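Local coordinates for protein macrophomate synthase intermolecular Diels-Alderase (Macrophoma commelinae, PDB 1IZC) that is a TIM-barrel enzyme of the HpcH/HpaI aldolase and citrate lyase family, a six-chain assembly that binds a magnesium ion and pyruvic acid, at residues E80-D83 with A84-A88; D106-S109 with L110-L114. The protein carries 1 engineered substitution. One frame throughout, in Å; residues are numbered along the deposited sequence.

Contact 1 of 2, residues E80-D83 with A84-A88; sequences ELHD and AIHAA
Ala-84 starts the second half of this continuous helical run by donating its backbone N to Glu-80 O at 2.8 Å, while its CB rests near the same carbonyl. The carboxylate of Glu-80 turns off to a neighbouring subunit, where Asn-77 ND2 bonds to OE1. Ile-85 repeats the i to i+4 step, N to Leu-81 O at 3.0 Å, and adds an apolar touch: its CD1 lies 3.8 Å from Leu-81 CD1, the two side chains crossing at a slant. A chi1 of -66° puts Ile-85 CG1 over Leu-81 O and carries CD1 to the leucine. Both residues also pack on helix 107-116, at Thr-112 and Ala-113. His-86 N bonds nearly straight to His-82 O, with 169° at the hydrogen. Its imidazole approaches that of His-82 obliquely, planes at 55° and centroids 4.1 Å apart; the nearest atoms are His-86 CE1 and His-82 NE2, at 3.2 Å. A 3.0 Å bond from ND1 to Asp-83 OD1 restrains the rotation of the His-82 ring; it lies in the imidazole plane but out of the carboxylate plane, on the anti side. Lys-57 of a second neighbouring subunit, not the one supplying Asn-77, forms a salt bridge with Asp-83 OD1 and a hydrogen bond with His-86 ND1, so its charge may polarise this His-Asp-His cluster. Ala-87 N closes the series on Asp-83 O at 2.8 Å. Regular i to i+4 bonding of this kind defines an alpha-helix, here helix 78-91 between strands 66-70 and 97-101, a beta-alpha-beta crossover of the TIM barrel.

Contact 2 of 2, residues D106-S109 with L110-L114; sequences DEVS and LSTAL. Engineered in segment 106-109: Val-108 (natural residue Ile).
Leu-110 N reaches back to Asp-106 O at 3.3 Å, the first of four consecutive i to i+4 backbone bonds that carry the run from Asp-106 to Ala-113 into regular helix. Asp-106 stands at the N-cap: its OD2 accepts from Ser-109 N at 2.6 Å, with 153° at the hydrogen and the donor nearly on the extension of the C-O bond. One amide of the first turn is thereby satisfied by a carboxylate, whose negative charge is probably favourable at the positive end of the helix dipole. The helix so capped, 107-116, links strand 97-101 to strand 120-123 as one beta-alpha-beta unit of the TIM barrel. Within the first turn, Val-108 O is gripped twice, by the amide and hydroxyl of Thr-112 one turn later. The amide N approaches at 2.9 Å and the hydroxyl OG1 at 2.7 Å, from opposite faces of the carbonyl plane; OG1 sits above that plane, 36° out of it, and not on a lone pair. A chi1 of -64° sets OG1 beside the threonine's own N, close enough to fold back on the preceding turn, and Arg-78 NE adds a weak bond to the same oxygen. The engineered Val-108, isoleucine in the natural sequence, brings CG1 to 3.9 Å from Thr-112 OG1. Ser-111 is less decided: its OG lies between backbone N and carbonyl carbon, where Val-108 O and Glu-107 O are weak, competing acceptors. Leu-110 lays CB 3.5 Å from Glu-107 O, but its isobutyl group extends instead to Phe-135 and Met-139 of helix 129-139.

How the contacts relate
Contact 1 comes first along the chain, on helix 78-91, and contact 2 follows on helix 107-116; strand 97-101 lies between them in sequence. These are successive outer helices of one TIM barrel, and the contact centres are 13 Å apart. They pack directly: Ile-85 CD1 meets Ala-113 CA at 3.6 Å, and Leu-81 CD2 meets Thr-112 CG2 at 3.9 Å. Thus the apolar flank of 80-88 lies against 109-113, joining two consecutive beta-alpha-beta units. Both contacts also touch the same neighbouring subunit, through Glu-80 and His-82 in one and residues such as Ser-111 and Thr-112 in the other, so this helix pair contributes to the assembly interface.

Contact 1 of 2, residues E80-D83 with A84-A88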
# COMPACT_ATOMS: atom_id res chain seq x y z
N GLU A 80 -6.89 -2.14 -5.58
CA GLU A 80 -6.03 -3.05 -6.32
C GLU A 80 -6.80 -3.85 -7.37
O GLU A 80 -6.27 -4.16 -8.44
CB GLU A 80 -5.29 -3.98 -5.34
CG GLU A 80 -4.09 -3.32 -4.60
CD GLU A 80 -4.45 -2.13 -3.69
OE1 GLU A 80 -5.58 -2.06 -3.16
OE2 GLU A 80 -3.57 -1.27 -3.47
N LEU A 81 -8.06 -4.19 -7.08
CA LEU A 81 -8.92 -4.90 -8.04
C LEU A 81 -9.15 -3.97 -9.23
O LEU A 81 -9.03 -4.36 -10.40
CB LEU A 81 -10.27 -5.25 -7.40
CG LEU A 81 -11.35 -5.77 -8.37
CD1 LEU A 81 -10.84 -7.03 -9.11
CD2 LEU A 81 -12.61 -6.09 -7.58
N HIS A 82 -9.51 -2.73 -8.92
CA HIS A 82 -9.73 -1.70 -9.94
C HIS A 82 -8.47 -1.56 -10.80
O HIS A 82 -8.56 -1.54 -12.03
CB HIS A 82 -10.07 -0.38 -9.23
CG HIS A 82 -9.95 0.86 -10.08
ND1 HIS A 82 -8.77 1.56 -10.21
CD2 HIS A 82 -10.89 1.57 -10.76
CE1 HIS A 82 -8.98 2.65 -10.93
NE2 HIS A 82 -10.26 2.68 -11.27
N ASP A 83 -7.31 -1.50 -10.17
CA ASP A 83 -6.07 -1.34 -10.92
C ASP A 83 -5.72 -2.57 -11.75
O ASP A 83 -5.15 -2.44 -12.83
CB ASP A 83 -4.89 -1.01 -9.99
CG ASP A 83 -4.98 0.41 -9.41
OD1 ASP A 83 -5.80 1.21 -9.87
OD2 ASP A 83 -4.18 0.73 -8.50
N ALA A 84 -6.06 -3.76 -11.25
CA ALA A 84 -5.75 -4.98 -11.97
C ALA A 84 -6.62 -5.06 -13.23
O ALA A 84 -6.15 -5.43 -14.31
CB ALA A 84 -6.01 -6.22 -11.07
N ILE A 85 -7.88 -4.67 -13.10
CA ILE A 85 -8.77 -4.72 -14.26
C ILE A 85 -8.27 -3.73 -15.32
O ILE A 85 -8.18 -4.08 -16.50
CB ILE A 85 -10.22 -4.41 -13.84
CG1 ILE A 85 -10.72 -5.55 -12.93
CG2 ILE A 85 -11.12 -4.30 -15.09
CD1 ILE A 85 -12.08 -5.27 -12.26
N HIS A 86 -7.92 -2.52 -14.89
CA HIS A 86 -7.38 -1.52 -15.82
C HIS A 86 -6.10 -2.07 -16.45
O HIS A 86 -5.91 -1.98 -17.66
CB HIS A 86 -6.99 -0.23 -15.10
CG HIS A 86 -8.13 0.72 -14.88
ND1 HIS A 86 -7.96 1.94 -14.27
CD2 HIS A 86 -9.44 0.64 -15.20
CE1 HIS A 86 -9.12 2.57 -14.22
NE2 HIS A 86 -10.03 1.80 -14.79
N ALA A 87 -5.21 -2.62 -15.64
CA ALA A 87 -3.95 -3.14 -16.20
C ALA A 87 -4.16 -4.25 -17.23
O ALA A 87 -3.48 -4.28 -18.27
CB ALA A 87 -3.03 -3.63 -15.08
N ALA A 88 -5.09 -5.17 -16.97
CA ALA A 88 -5.34 -6.25 -17.92
C ALA A 88 -5.73 -5.70 -19.29
O ALA A 88 -5.23 -6.15 -20.32
CB ALA A 88 -6.45 -7.17 -17.40

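Contact 2 of 2, residues D106-S109 with L110-L114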
# COMPACT_ATOMS: atom_id res chain seq x y z
N ASP A 106 -21.44 -9.60 -2.27
CA ASP A 106 -20.72 -8.35 -2.06
C ASP A 106 -20.96 -7.31 -3.15
O ASP A 106 -20.36 -7.38 -4.22
CB ASP A 106 -19.22 -8.63 -1.94
CG ASP A 106 -18.47 -7.47 -1.35
OD1 ASP A 106 -18.18 -7.49 -0.13
OD2 ASP A 106 -18.19 -6.52 -2.09
N GLU A 107 -21.83 -6.34 -2.86
CA GLU A 107 -22.16 -5.31 -3.84
C GLU A 107 -20.98 -4.43 -4.22
O GLU A 107 -20.88 -3.99 -5.37
CB GLU A 107 -23.32 -4.44 -3.31
CG GLU A 107 -24.61 -5.24 -3.09
CD GLU A 107 -25.84 -4.37 -2.84
OE1 GLU A 107 -25.69 -3.17 -2.55
OE2 GLU A 107 -26.96 -4.91 -2.93
N VAL A 108 -20.08 -4.17 -3.28
CA VAL A 108 -18.93 -3.31 -3.55
C VAL A 108 -17.95 -4.00 -4.50
O VAL A 108 -17.41 -3.36 -5.41
CB VAL A 108 -18.21 -2.91 -2.25
CG1 VAL A 108 -16.95 -2.11 -2.57
CG2 VAL A 108 -19.15 -2.05 -1.38
N SER A 109 -17.73 -5.30 -4.32
CA SER A 109 -16.82 -5.99 -5.24
C SER A 109 -17.41 -5.92 -6.65
O SER A 109 -16.70 -5.69 -7.63
CB SER A 109 -16.67 -7.47 -4.84
OG SER A 109 -16.01 -7.62 -3.60
N LEU A 110 -18.73 -6.10 -6.74
CA LEU A 110 -19.40 -6.07 -8.04
C LEU A 110 -19.32 -4.71 -8.70
O LEU A 110 -18.96 -4.62 -9.87
CB LEU A 110 -20.87 -6.48 -7.88
CG LEU A 110 -21.70 -6.42 -9.17
CD1 LEU A 110 -21.15 -7.43 -10.20
CD2 LEU A 110 -23.15 -6.75 -8.82
N SER A 111 -19.67 -3.65 -7.97
CA SER A 111 -19.63 -2.32 -8.59
C SER A 111 -18.20 -1.93 -8.94
O SER A 111 -17.96 -1.28 -9.95
CB SER A 111 -20.27 -1.27 -7.68
OG SER A 111 -19.51 -1.08 -6.51
N THR A 112 -17.24 -2.36 -8.12
CA THR A 112 -15.84 -2.04 -8.40
C THR A 112 -15.41 -2.72 -9.69
O THR A 112 -14.78 -2.11 -10.56
CB THR A 112 -14.93 -2.53 -7.25
OG1 THR A 112 -15.26 -1.82 -6.04
CG2 THR A 112 -13.45 -2.31 -7.60
N ALA A 113 -15.75 -4.00 -9.83
CA ALA A 113 -15.38 -4.75 -11.02
C ALA A 113 -16.00 -4.12 -12.26
O ALA A 113 -15.34 -3.92 -13.27
CB ALA A 113 -15.83 -6.21 -10.90
N LEU A 114 -17.28 -3.76 -12.18
CA LEU A 114 -17.93 -3.16 -13.35
C LEU A 114 -17.39 -1.76 -13.66
O LEU A 114 -17.05 -1.47 -14.82
CB LEU A 114 -19.45 -3.08 -13.12
CG LEU A 114 -20.19 -4.42 -12.99
CD1 LEU A 114 -21.60 -4.14 -12.48
CD2 LEU A 114 -20.21 -5.17 -14.32